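Local coordinates for mandelate racemase/muconate lactonizing enzyme/Enolase superfamily (Rhodobacter sphaeroides, PDB 2HZG), which is of unknown function but belongs to the enolase superfamily, with an N-terminal alpha+beta domain packed on a TIM-type barrel that carries a bound sodium ion, at residues A[6-11]-A[69-74]; A[140-145]-A[164-169]; A[223-228]-A[273-278]; A[254-259]-A[279-284]; A[340-345]-A[362-367]. All blocks are in the same frame, centred on the assembly; numbering follows the deposited sequence. Where two conformers were deposited one is given.

Contact 1. Residues A[6-11]-A[69-74]; sequences DAVDLF and DSVLGQ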
# COMPACT_ATOMS: atom_id res chain seq x y z
N ASP A 6 -16.58 21.14 -7.95
CA ASP A 6 -16.35 21.72 -9.28
C ASP A 6 -14.87 21.76 -9.66
O ASP A 6 -14.52 21.87 -10.81
CB ASP A 6 -16.89 23.17 -9.32
CG ASP A 6 -18.32 23.30 -8.80
OD1 ASP A 6 -19.24 22.67 -9.36
OD2 ASP A 6 -18.54 24.06 -7.84
N ALA A 7 -13.99 21.72 -8.65
CA ALA A 7 -12.55 21.85 -8.90
C ALA A 7 -11.75 21.16 -7.81
O ALA A 7 -12.14 21.18 -6.63
CB ALA A 7 -12.13 23.35 -8.99
N VAL A 8 -10.65 20.53 -8.19
CA VAL A 8 -9.70 19.99 -7.23
C VAL A 8 -8.35 20.32 -7.81
O VAL A 8 -7.96 19.74 -8.84
CB VAL A 8 -9.81 18.46 -7.03
CG1 VAL A 8 -8.81 17.97 -5.95
CG2 VAL A 8 -11.24 18.03 -6.68
N ASP A 9 -7.66 21.26 -7.16
CA ASP A 9 -6.36 21.69 -7.62
C ASP A 9 -5.28 21.18 -6.69
O ASP A 9 -5.39 21.27 -5.45
CB ASP A 9 -6.28 23.22 -7.74
CG ASP A 9 -7.21 23.74 -8.81
OD1 ASP A 9 -7.08 23.28 -9.97
OD2 ASP A 9 -8.10 24.55 -8.48
N LEU A 10 -4.24 20.65 -7.33
CA LEU A 10 -3.15 19.94 -6.66
C LEU A 10 -1.86 20.73 -6.82
O LEU A 10 -1.41 20.96 -7.94
CB LEU A 10 -2.99 18.56 -7.30
CG LEU A 10 -4.23 17.65 -7.39
CD1 LEU A 10 -3.85 16.24 -7.92
CD2 LEU A 10 -4.95 17.55 -6.05
N PHE A 11 -1.27 21.10 -5.69
CA PHE A 11 -0.07 21.93 -5.64
C PHE A 11 1.11 21.14 -5.10
O PHE A 11 1.15 20.80 -3.92
CB PHE A 11 -0.33 23.15 -4.74
CG PHE A 11 -1.40 24.06 -5.27
CD1 PHE A 11 -1.05 25.19 -6.02
CD2 PHE A 11 -2.75 23.80 -5.02
CE1 PHE A 11 -2.03 26.05 -6.52
CE2 PHE A 11 -3.75 24.65 -5.52
CZ PHE A 11 -3.38 25.78 -6.27
N ASP A 69 -12.10 10.63 -10.92
CA ASP A 69 -13.39 10.04 -11.38
C ASP A 69 -14.41 9.90 -10.27
O ASP A 69 -15.62 9.92 -10.52
CB ASP A 69 -13.16 8.65 -11.99
CG ASP A 69 -12.73 8.70 -13.46
OD1 ASP A 69 -12.54 9.80 -14.02
OD2 ASP A 69 -12.57 7.61 -14.05
N SER A 70 -13.94 9.71 -9.04
CA SER A 70 -14.81 9.50 -7.89
C SER A 70 -15.02 10.76 -7.06
O SER A 70 -15.68 10.72 -6.02
CB SER A 70 -14.22 8.41 -6.98
OG SER A 70 -14.17 7.17 -7.68
N VAL A 71 -14.41 11.87 -7.49
CA VAL A 71 -14.39 13.09 -6.71
C VAL A 71 -15.02 14.28 -7.47
O VAL A 71 -15.95 14.92 -6.97
CB VAL A 71 -12.94 13.44 -6.22
CG1 VAL A 71 -12.93 14.76 -5.42
CG2 VAL A 71 -12.35 12.30 -5.36
N LEU A 72 -14.49 14.59 -8.65
CA LEU A 72 -15.00 15.70 -9.46
C LEU A 72 -16.46 15.48 -9.80
O LEU A 72 -16.82 14.40 -10.28
CB LEU A 72 -14.21 15.88 -10.77
CG LEU A 72 -12.85 16.59 -10.66
CD1 LEU A 72 -12.24 16.72 -12.08
CD2 LEU A 72 -12.99 17.98 -10.02
N GLY A 73 -17.29 16.48 -9.53
CA GLY A 73 -18.71 16.44 -9.92
C GLY A 73 -19.57 15.81 -8.86
O GLY A 73 -20.79 15.79 -8.97
N GLN A 74 -18.93 15.29 -7.81
CA GLN A 74 -19.67 14.64 -6.71
C GLN A 74 -20.44 15.61 -5.83
O GLN A 74 -19.96 16.71 -5.54
CB GLN A 74 -18.71 13.79 -5.86
CG GLN A 74 -18.23 12.55 -6.64
CD GLN A 74 -19.38 11.55 -6.82
OE1 GLN A 74 -20.21 11.41 -5.93
NE2 GLN A 74 -19.43 10.87 -7.97
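The side chains of V8 and V71 meet crosswise, at about a right angle, while L72 slants in obliquely to share the same methyl group. That methyl is V8 CG2, the branch lying beside the backbone N because CG1 is anti to it (chi1 -178°). V8 CG2 touches V71 CG1, the anti branch of a residue with nearly the same chi1, at 3.9 Å. L72 reaches the strand with one branch: its CD2 comes to 3.8 Å from V8 CG2 and runs on over the backbone, 4.1 Å from A7 CA. No hydrogen bond joins the two segments, so the contact itself is apolar. The shape of the loop presents these side chains. V71 to Q74 form a type II beta turn, closed by Q74 N on V71 O at 3.1 Å, with G73 supplying the positive phi of its third position. A backbone bond between G73 and I5 ties the turn to the residue just before 6-11. Beyond the contact, V71 also packs on V89 of helix 79-92, and V8 on V31 and F55. D6 sends its OD2 to G36 N, and with A7 it faces A34 in a classic beta bulge. The arrangement is that of a turn packed on the bulged outer strand of the three-stranded antiparallel sheet, part of the N-terminal domain characteristic of the enolase superfamily.

Contact 2. Residues A[140-145]-A[164-169]; sequences LLFGDT and VKFGWG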
# COMPACT_ATOMS: atom_id res chain seq x y z
N LEU A 140 11.62 15.70 16.91
CA LEU A 140 12.91 16.10 16.37
C LEU A 140 13.64 14.93 15.74
O LEU A 140 13.32 13.79 16.00
CB LEU A 140 13.79 16.70 17.50
CG LEU A 140 13.29 18.00 18.12
CD1 LEU A 140 14.09 18.34 19.38
CD2 LEU A 140 13.39 19.13 17.09
N LEU A 141 14.66 15.21 14.94
CA LEU A 141 15.51 14.13 14.46
C LEU A 141 16.75 14.02 15.36
O LEU A 141 17.28 15.02 15.84
CB LEU A 141 15.91 14.36 13.01
CG LEU A 141 14.74 14.42 12.02
CD1 LEU A 141 15.24 14.80 10.66
CD2 LEU A 141 13.92 13.11 11.96
N PHE A 142 17.20 12.80 15.59
CA PHE A 142 18.53 12.59 16.16
C PHE A 142 19.59 13.34 15.35
O PHE A 142 19.58 13.28 14.11
CB PHE A 142 18.90 11.09 16.16
CG PHE A 142 18.30 10.32 17.30
CD1 PHE A 142 18.80 10.48 18.59
CD2 PHE A 142 17.25 9.43 17.07
CE1 PHE A 142 18.26 9.78 19.66
CE2 PHE A 142 16.71 8.70 18.13
CZ PHE A 142 17.21 8.88 19.43
N GLY A 143 20.50 14.03 16.04
CA GLY A 143 21.67 14.62 15.41
C GLY A 143 22.61 13.53 14.93
O GLY A 143 22.50 12.38 15.34
N ASP A 144 23.52 13.89 14.04
CA ASP A 144 24.51 12.95 13.52
C ASP A 144 25.52 12.53 14.59
O ASP A 144 26.19 11.50 14.44
CB ASP A 144 25.21 13.52 12.28
CG ASP A 144 24.26 13.66 11.08
OD1 ASP A 144 23.10 13.18 11.15
OD2 ASP A 144 24.68 14.26 10.05
N THR A 145 25.63 13.31 15.66
CA THR A 145 26.51 12.95 16.78
C THR A 145 25.67 13.11 18.03
O THR A 145 24.66 13.82 18.00
CB THR A 145 27.75 13.89 16.88
OG1 THR A 145 27.31 15.22 17.10
CG2 THR A 145 28.61 13.85 15.60
N VAL A 164 10.06 15.35 24.70
CA VAL A 164 10.80 15.37 23.43
C VAL A 164 10.86 13.95 22.84
O VAL A 164 10.99 12.97 23.58
CB VAL A 164 12.26 15.92 23.58
CG1 VAL A 164 13.00 15.87 22.26
CG2 VAL A 164 12.27 17.36 24.13
N LYS A 165 10.75 13.86 21.51
CA LYS A 165 10.97 12.61 20.79
C LYS A 165 12.10 12.85 19.81
O LYS A 165 12.14 13.89 19.15
CB LYS A 165 9.72 12.16 20.04
CG LYS A 165 9.87 10.78 19.38
CD LYS A 165 8.56 10.32 18.79
CE LYS A 165 8.34 10.87 17.39
NZ LYS A 165 7.02 10.43 16.84
N PHE A 166 13.04 11.93 19.73
CA PHE A 166 14.01 11.93 18.64
C PHE A 166 13.76 10.73 17.74
O PHE A 166 13.46 9.64 18.21
CB PHE A 166 15.44 11.87 19.18
CG PHE A 166 15.87 13.14 19.82
CD1 PHE A 166 16.38 14.17 19.05
CD2 PHE A 166 15.71 13.34 21.19
CE1 PHE A 166 16.77 15.35 19.62
CE2 PHE A 166 16.10 14.54 21.77
CZ PHE A 166 16.61 15.54 20.98
N GLY A 167 13.92 10.94 16.44
CA GLY A 167 13.67 9.88 15.48
C GLY A 167 14.78 9.84 14.48
O GLY A 167 15.47 10.84 14.27
N TRP A 168 14.96 8.67 13.87
CA TRP A 168 15.74 8.55 12.64
C TRP A 168 17.19 9.05 12.82
O TRP A 168 17.84 8.73 13.82
CB TRP A 168 15.03 9.29 11.49
CG TRP A 168 13.58 8.89 11.24
CD1 TRP A 168 12.46 9.38 11.88
CD2 TRP A 168 13.10 7.94 10.28
NE1 TRP A 168 11.33 8.79 11.38
CE2 TRP A 168 11.68 7.92 10.39
CE3 TRP A 168 13.72 7.13 9.33
CZ2 TRP A 168 10.88 7.09 9.59
CZ3 TRP A 168 12.91 6.31 8.52
CH2 TRP A 168 11.52 6.30 8.66
N GLY A 169 17.68 9.83 11.85
CA GLY A 169 19.12 10.15 11.82
C GLY A 169 19.89 8.84 11.83
O GLY A 169 19.53 7.90 11.11
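The carbonyl oxygen of G167 is gripped twice from the end of the neighbouring strand and the residue just past it: by the N-H of F142, with N 2.9 Å from G167 O and an N-H...O angle of 157°, and by a CA-H...O contact from L141 CA at 3.3 Å. The amide arrives from above the carbonyl plane, where the strand has given way to loop. L140 uses both its backbone groups in the regular part of the pairing, its N reaching K165 O at 2.9 Å and its O accepting from G167 N at 2.9 Å. L140 O is thus held in the same way, by G167 N and F166 CA, through a more bent bond. On one face of the sheet, L140 and F166 lie side by side and point the same way, with L140 CB 3.9 Å from F166 CE1. The F166 ring turns its edge to the backbone of L141, CD1 standing 3.4 Å from L141 O. F142 covers the base of that side chain: F166 CB sits over the middle of its ring, 3.4 Å from the F142 ring centroid and 6° off the normal, a CH-pi contact. The two rings themselves meet obliquely, planes 32° apart. Elsewhere L141 CD2 rests against W168, which also packs on V63 of the second subunit. F166 touches helices 146-158 and 176-190, whereas K165 sends NZ to E227, E329 and Y137. Parallel strands joined through helix 146-158 make this a beta-alpha-beta crossover, the building unit of the TIM-type barrel.

Contact 3. Residues A[223-228]-A[273-278]; sequences VLWLEE and FIQIDC. With NA (sodium ion), chain C.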
# COMPACT_ATOMS: atom_id res chain seq x y z
N VAL A 223 12.92 5.95 28.78
CA VAL A 223 12.13 6.21 27.57
C VAL A 223 10.69 5.68 27.67
O VAL A 223 10.44 4.53 28.09
CB VAL A 223 12.87 5.69 26.30
CG1 VAL A 223 12.02 5.90 25.03
CG2 VAL A 223 14.22 6.40 26.15
N LEU A 224 9.74 6.53 27.31
CA LEU A 224 8.32 6.19 27.37
C LEU A 224 7.90 5.15 26.31
O LEU A 224 7.21 4.18 26.62
CB LEU A 224 7.46 7.46 27.26
CG LEU A 224 5.93 7.32 27.21
CD1 LEU A 224 5.38 6.79 28.53
CD2 LEU A 224 5.26 8.66 26.82
N TRP A 225 8.29 5.38 25.06
CA TRP A 225 7.94 4.46 24.01
C TRP A 225 9.02 4.37 22.96
O TRP A 225 9.85 5.29 22.79
CB TRP A 225 6.56 4.78 23.37
CG TRP A 225 6.51 5.96 22.37
CD1 TRP A 225 7.25 6.11 21.21
CD2 TRP A 225 5.63 7.10 22.43
NE1 TRP A 225 6.89 7.29 20.57
CE2 TRP A 225 5.90 7.90 21.30
CE3 TRP A 225 4.64 7.51 23.33
CZ2 TRP A 225 5.22 9.10 21.06
CZ3 TRP A 225 3.97 8.69 23.09
CH2 TRP A 225 4.25 9.47 21.96
N LEU A 226 9.00 3.24 22.27
CA LEU A 226 9.87 2.96 21.15
C LEU A 226 8.96 2.84 19.95
O LEU A 226 8.11 1.96 19.90
CB LEU A 226 10.64 1.65 21.39
CG LEU A 226 11.44 1.14 20.19
CD1 LEU A 226 12.57 2.13 19.83
CD2 LEU A 226 11.97 -0.28 20.49
N GLU A 227 9.15 3.74 18.99
CA GLU A 227 8.22 3.91 17.88
C GLU A 227 8.76 3.26 16.60
O GLU A 227 9.95 3.36 16.29
CB GLU A 227 7.97 5.41 17.69
CG GLU A 227 7.14 5.81 16.49
CD GLU A 227 6.80 7.29 16.51
OE1 GLU A 227 6.76 7.91 17.60
OE2 GLU A 227 6.53 7.84 15.42
N GLU A 228 7.88 2.57 15.88
CA GLU A 228 8.22 1.93 14.60
C GLU A 228 9.49 1.09 14.64
O GLU A 228 10.40 1.32 13.83
CB GLU A 228 8.34 3.00 13.49
CG GLU A 228 7.01 3.62 13.06
CD GLU A 228 6.92 3.79 11.55
OE1 GLU A 228 6.13 3.03 10.91
OE2 GLU A 228 7.68 4.65 11.00
N PHE A 273 0.67 2.55 22.07
CA PHE A 273 0.30 3.84 21.47
C PHE A 273 0.05 3.65 19.99
O PHE A 273 0.91 3.14 19.29
CB PHE A 273 1.42 4.91 21.65
CG PHE A 273 1.75 5.21 23.10
CD1 PHE A 273 1.13 6.28 23.77
CD2 PHE A 273 2.65 4.41 23.81
CE1 PHE A 273 1.42 6.55 25.12
CE2 PHE A 273 2.95 4.66 25.16
CZ PHE A 273 2.33 5.73 25.82
N ILE A 274 -1.13 4.04 19.53
CA ILE A 274 -1.43 4.05 18.09
C ILE A 274 -1.29 5.49 17.60
O ILE A 274 -1.79 6.42 18.23
CB ILE A 274 -2.83 3.41 17.77
CG1 ILE A 274 -3.07 3.28 16.25
CG2 ILE A 274 -3.99 4.21 18.42
CD1 ILE A 274 -2.30 2.15 15.56
N GLN A 275 -0.57 5.66 16.50
CA GLN A 275 -0.18 6.97 16.02
C GLN A 275 -0.59 7.08 14.58
O GLN A 275 -0.16 6.29 13.73
CB GLN A 275 1.33 7.19 16.16
CG GLN A 275 1.86 6.87 17.56
CD GLN A 275 3.37 6.81 17.61
OE1 GLN A 275 4.00 6.03 16.89
NE2 GLN A 275 3.97 7.62 18.48
N ILE A 276 -1.43 8.06 14.29
CA ILE A 276 -2.09 8.11 12.99
C ILE A 276 -1.84 9.42 12.28
O ILE A 276 -1.98 10.50 12.85
CB ILE A 276 -3.62 7.87 13.12
CG1 ILE A 276 -3.91 6.51 13.78
CG2 ILE A 276 -4.33 8.10 11.77
CD1 ILE A 276 -3.48 5.29 12.96
N ASP A 277 -1.46 9.30 11.01
CA ASP A 277 -1.28 10.43 10.14
C ASP A 277 -2.52 10.56 9.25
O ASP A 277 -2.74 9.72 8.39
CB ASP A 277 -0.02 10.24 9.29
CG ASP A 277 0.45 11.54 8.67
OD1 ASP A 277 -0.36 12.22 8.04
OD2 ASP A 277 1.63 11.90 8.82
N CYS A 278 -3.31 11.61 9.45
CA CYS A 278 -4.48 11.88 8.57
C CYS A 278 -4.08 12.08 7.11
O CYS A 278 -4.88 11.82 6.22
CB CYS A 278 -5.28 13.08 9.06
SG CYS A 278 -6.16 12.63 10.52
NA NA C . 7.56 8.55 13.44
O HOH W 1 8.91 6.31 12.30
O HOH W 2 8.03 9.45 11.20
O HOH W 3 7.35 11.06 13.95
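F273, Q275 and W225 carry this contact within the TIM-type barrel, between next-but-one strands 225-227 and 273-276, with 249-252 between them. The strand segments are not hydrogen-bonded neighbours; their axes pass 9.6 Å apart at 40°, and side chains span the gap. W225 holds CG in the crowded position between its backbone N and carbonyl carbon, which brings the indole over F273. There W225 CE3 lies above the centre of the phenyl ring, 3.7 Å from F273 CG, with the two ring planes oblique at 48°. Q275 reaches the other end of the indole tip to tip. Its NE2 comes within 3.2 Å of W225 CZ2, the amide standing almost perpendicular to the ring plane. Both residues then converge on E227 OE1. Q275 NE2 gives it a weak hydrogen bond of 2.9 Å, and W225 NE1 a bond of 3.0 Å on the anti lone pair of that oxygen. K165 adds a salt bridge to E227 OE1, so this buried oxygen is held from three residues. The extended E227 chain leaves its other oxygen for the metal, OE2 binding the sodium ion at 2.3 Å alongside D199 and E254. With both oxygens engaged, rotation of the carboxylate should be restricted. W225, Q275 and K165 thus act as second-shell residues that position a first-shell ligand. E228 joins indirectly: the O of water 1, a sodium ligand, lies 2.4 Å from E228 OE2, to which it donates.

Contact 4. Residues A[254-259]-A[279-284]; sequences EAAHNF and GRIGGL. With NA (sodium ion), chain C.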
# COMPACT_ATOMS: atom_id res chain seq x y z
N GLU A 254 1.93 5.09 12.11
CA GLU A 254 2.01 6.22 11.18
C GLU A 254 2.03 5.78 9.71
O GLU A 254 1.68 6.56 8.81
CB GLU A 254 3.24 7.06 11.47
CG GLU A 254 4.50 6.45 10.89
CD GLU A 254 5.67 7.35 11.13
OE1 GLU A 254 6.21 7.90 10.16
OE2 GLU A 254 6.01 7.54 12.32
N ALA A 255 2.46 4.56 9.47
CA ALA A 255 2.48 4.04 8.09
C ALA A 255 1.13 3.47 7.64
O ALA A 255 0.98 3.10 6.47
CB ALA A 255 3.59 3.01 7.91
N ALA A 256 0.14 3.42 8.54
CA ALA A 256 -1.20 2.92 8.15
C ALA A 256 -1.79 3.78 7.03
O ALA A 256 -1.92 5.01 7.18
CB ALA A 256 -2.16 2.87 9.34
N HIS A 257 -2.11 3.16 5.90
CA HIS A 257 -2.79 3.88 4.82
C HIS A 257 -4.24 3.40 4.71
O HIS A 257 -4.95 3.74 3.79
CB HIS A 257 -2.04 3.75 3.48
CG HIS A 257 -1.84 2.33 3.03
ND1 HIS A 257 -0.65 1.65 3.19
CD2 HIS A 257 -2.69 1.46 2.43
CE1 HIS A 257 -0.78 0.43 2.70
NE2 HIS A 257 -2.00 0.29 2.23
N ASN A 258 -4.66 2.58 5.68
CA ASN A 258 -6.07 2.29 5.86
C ASN A 258 -6.34 1.97 7.31
O ASN A 258 -5.41 1.80 8.10
CB ASN A 258 -6.57 1.19 4.90
CG ASN A 258 -5.75 -0.10 5.00
OD1 ASN A 258 -5.69 -0.71 6.05
ND2 ASN A 258 -5.14 -0.50 3.89
N PHE A 259 -7.62 1.89 7.65
CA PHE A 259 -8.05 1.57 9.01
C PHE A 259 -7.51 0.23 9.52
O PHE A 259 -7.07 0.14 10.65
CB PHE A 259 -9.59 1.59 9.12
CG PHE A 259 -10.12 0.97 10.38
CD1 PHE A 259 -10.12 1.69 11.57
CD2 PHE A 259 -10.60 -0.34 10.39
CE1 PHE A 259 -10.60 1.14 12.74
CE2 PHE A 259 -11.06 -0.92 11.56
CZ PHE A 259 -11.07 -0.18 12.74
N GLY A 279 -2.85 12.54 6.87
CA GLY A 279 -2.32 12.71 5.51
C GLY A 279 -1.94 11.42 4.79
O GLY A 279 -1.52 11.46 3.63
N ARG A 280 -2.09 10.27 5.45
CA ARG A 280 -1.73 8.96 4.87
C ARG A 280 -2.87 7.95 4.90
O ARG A 280 -3.04 7.15 3.97
CB ARG A 280 -0.54 8.33 5.62
CG ARG A 280 0.75 9.08 5.48
CD ARG A 280 1.82 8.33 6.22
NE ARG A 280 3.11 8.98 6.06
CZ ARG A 280 4.14 8.83 6.89
NH1 ARG A 280 4.05 8.05 7.96
NH2 ARG A 280 5.27 9.48 6.65
N ILE A 281 -3.64 7.99 5.98
CA ILE A 281 -4.66 6.98 6.24
C ILE A 281 -5.99 7.17 5.46
O ILE A 281 -6.87 6.31 5.55
CB ILE A 281 -4.94 6.83 7.76
CG1 ILE A 281 -5.46 5.42 8.08
CG2 ILE A 281 -5.89 7.96 8.29
CD1 ILE A 281 -5.51 5.10 9.55
N GLY A 282 -6.11 8.26 4.70
CA GLY A 282 -7.36 8.55 4.01
C GLY A 282 -8.15 9.71 4.61
O GLY A 282 -9.32 9.91 4.30
N GLY A 283 -7.50 10.48 5.50
CA GLY A 283 -8.10 11.67 6.07
C GLY A 283 -8.70 11.46 7.44
O GLY A 283 -8.30 10.55 8.18
N LEU A 284 -9.65 12.32 7.79
CA LEU A 284 -10.18 12.39 9.16
C LEU A 284 -11.08 11.20 9.48
O LEU A 284 -11.07 10.71 10.61
CB LEU A 284 -10.96 13.69 9.37
CG LEU A 284 -10.18 14.98 9.74
CD1 LEU A 284 -8.90 15.19 8.94
CD2 LEU A 284 -11.06 16.24 9.70
NA NA C . 7.56 8.55 13.44
O HOH W 4 8.05 7.99 7.51
O HOH W 2 8.03 9.45 11.20
O HOH W 1 8.91 6.31 12.30
O HOH W 3 7.35 11.06 13.95
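E254, first residue of 254-259, holds CG in the crowded position between its backbone N and carbonyl carbon (chi1 79°), and its carboxylate divides its work. OE2 binds the sodium ion at 2.2 Å, in company with D199 and E227, while OE1 faces R280. The two side chains run side by side and point the same way, so that R280 NH1 forms a salt bridge with E254 OE1 at 3.1 Å. The same nitrogen turns to E254 O at 2.9 Å, the N-H...O angle being 170°. Both acceptors lie close to the guanidinium plane, although the carbonyl is met from well above its own plane. Past A255, A256 brings CB to 4.0 Å from I281 CD1, and its carbonyl oxygen rests against the backbone of I281. H257 follows with a CA-H...O contact, its CA 3.4 Å from R280 O; its side chain packs on L97 of the second subunit. N258 lays its carbonyl over the isoleucine, O standing 3.6 Å from I281 CD1, and caps helix 259-268 through OD1 on M261 N. F259 begins that helix, its ring in a cation-pi contact with R289. This barrel loop thus holds a metal ligand beside a buried arginine. Water 2, itself a sodium ligand, donates to E254 OE1 at 2.6 Å, and with R280 on the same oxygen the glutamate probably stays ionised; the arginine's charge would partly offset the three carboxylates gathered round the ion.

Contact 5. Residues A[340-345]-A[362-367]; sequences DITGDH and LGLQVA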
# COMPACT_ATOMS: atom_id res chain seq x y z
N ASP A 340 5.68 27.86 6.31
CA ASP A 340 5.10 28.89 5.42
C ASP A 340 3.76 28.50 4.84
O ASP A 340 3.02 29.37 4.34
CB ASP A 340 6.04 29.19 4.26
CG ASP A 340 7.31 29.93 4.70
OD1 ASP A 340 7.47 30.19 5.92
OD2 ASP A 340 8.14 30.22 3.80
N ILE A 341 3.43 27.21 4.91
CA ILE A 341 2.20 26.68 4.27
C ILE A 341 0.92 27.31 4.84
O ILE A 341 -0.03 27.56 4.10
CB ILE A 341 2.14 25.11 4.31
CG1 ILE A 341 2.91 24.52 3.11
CG2 ILE A 341 0.67 24.59 4.33
CD1 ILE A 341 3.18 22.95 3.22
N THR A 342 0.88 27.54 6.14
CA THR A 342 -0.27 28.24 6.71
C THR A 342 0.11 29.67 7.11
O THR A 342 1.26 29.93 7.55
CB THR A 342 -0.88 27.50 7.92
OG1 THR A 342 0.12 27.32 8.93
CG2 THR A 342 -1.45 26.15 7.50
N GLY A 343 -0.83 30.59 6.93
CA GLY A 343 -0.60 32.01 7.26
C GLY A 343 -0.68 32.23 8.75
O GLY A 343 0.11 32.99 9.32
N ASP A 344 -1.63 31.56 9.39
CA ASP A 344 -1.69 31.47 10.85
C ASP A 344 -1.24 30.08 11.31
O ASP A 344 -1.03 29.17 10.50
CB ASP A 344 -3.09 31.84 11.38
CG ASP A 344 -4.24 31.16 10.61
OD1 ASP A 344 -4.00 30.40 9.63
OD2 ASP A 344 -5.41 31.43 10.99
N HIS A 345 -1.05 29.94 12.63
CA HIS A 345 -0.50 28.71 13.19
C HIS A 345 -1.24 28.34 14.45
O HIS A 345 -1.96 29.17 15.02
CB HIS A 345 0.99 28.89 13.48
CG HIS A 345 1.81 29.08 12.24
ND1 HIS A 345 2.09 30.33 11.72
CD2 HIS A 345 2.37 28.18 11.40
CE1 HIS A 345 2.81 30.19 10.62
NE2 HIS A 345 2.99 28.90 10.39
N LEU A 362 -10.60 23.14 9.27
CA LEU A 362 -9.31 22.86 9.90
C LEU A 362 -8.76 24.08 10.65
O LEU A 362 -7.73 23.98 11.32
CB LEU A 362 -8.31 22.32 8.86
CG LEU A 362 -8.71 20.95 8.25
CD1 LEU A 362 -7.76 20.47 7.14
CD2 LEU A 362 -8.84 19.87 9.34
N GLY A 363 -9.42 25.23 10.50
CA GLY A 363 -9.18 26.38 11.38
C GLY A 363 -7.93 27.19 11.07
O GLY A 363 -7.51 28.02 11.89
N LEU A 364 -7.35 26.97 9.89
CA LEU A 364 -6.13 27.65 9.46
C LEU A 364 -6.22 27.98 7.99
O LEU A 364 -6.85 27.25 7.22
CB LEU A 364 -4.87 26.80 9.72
CG LEU A 364 -4.60 26.46 11.20
CD1 LEU A 364 -3.61 25.31 11.29
CD2 LEU A 364 -4.13 27.69 12.02
N GLN A 365 -5.57 29.07 7.61
CA GLN A 365 -5.61 29.53 6.24
C GLN A 365 -4.33 29.09 5.54
O GLN A 365 -3.22 29.28 6.07
CB GLN A 365 -5.73 31.07 6.24
CG GLN A 365 -6.23 31.71 4.95
CD GLN A 365 -7.75 31.64 4.76
OE1 GLN A 365 -8.24 32.00 3.69
NE2 GLN A 365 -8.48 31.14 5.76
N VAL A 366 -4.47 28.51 4.35
CA VAL A 366 -3.30 28.20 3.53
C VAL A 366 -2.79 29.50 2.94
O VAL A 366 -3.59 30.30 2.44
CB VAL A 366 -3.61 27.10 2.45
CG1 VAL A 366 -2.59 27.10 1.33
CG2 VAL A 366 -3.68 25.74 3.13
N ALA A 367 -1.48 29.73 3.03
CA ALA A 367 -0.90 30.97 2.54
C ALA A 367 -0.58 30.88 1.05
O ALA A 367 0.22 30.05 0.62
CB ALA A 367 0.35 31.34 3.36
O HOH W 5 -7.83 30.45 10.82
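Segments 340-345 and 362-367 are bridged at T342 and V366, where A367 N donates to I341 O at 2.8 Å, almost straight at 170°, and G343 N to Q365 O at 2.9 Å. The single bridge leads into a side-chain bond: D344, its CG in the crowded position (chi1 46°), turns OD1 onto Q365 N at 2.9 Å and uses the syn lone pair. D344 OD2 accepts a hydrogen bond from water 5, 2.6 Å from its O, and that water also donates to G363 O. Both carboxylate oxygens are thereby tied to the backbone of 362-367. Within 340-345, T342 OG1 donates to D344 O at 2.7 Å, nearly along the C=O axis. Apart from D340, the end of helix 336-340, these residues lie in the connection from that helix to helix 368-374, in the barrel domain; A367 is the N-cap residue of helix 368-374. The I341 side chain starts away from 362-367 and packs on A28 and L30 of strand 27-35, so the connection also borders the N-terminal sheet. L364 lies obliquely across D344, its CD2 3.6 Å from D344 OD1, and T342 CG2 packs beside L364 CB. A367 CB points back to the first segment, 3.5 Å from D340 O. H345 turns away, NE2 bonded to L339 O and its ring edge-to-face with H309.

Overall arrangement
Contacts 3 and 4 share the sodium ion: both give it a glutamate ligand, E227 OE2 lying 3.2 Å from E254 OE2, and strand 273-276 of contact 3 runs on into the short helix of contact 4. Contact 2 joins this site from the same barrel sheet, K165 NZ lying 2.6 Å from E227 OE1, and its centre is about 15 Å from that of contact 3. Contact 5 lies farther off, touching contact 4 through the methyls of L284 and L362. Contact 1 touches none of the others; it sits in the N-terminal domain, its centre about 38 Å from that of contact 2 on the opposite side of the chain's centre, and comes nearest to contact 5, with nearest atoms about 7 Å apart.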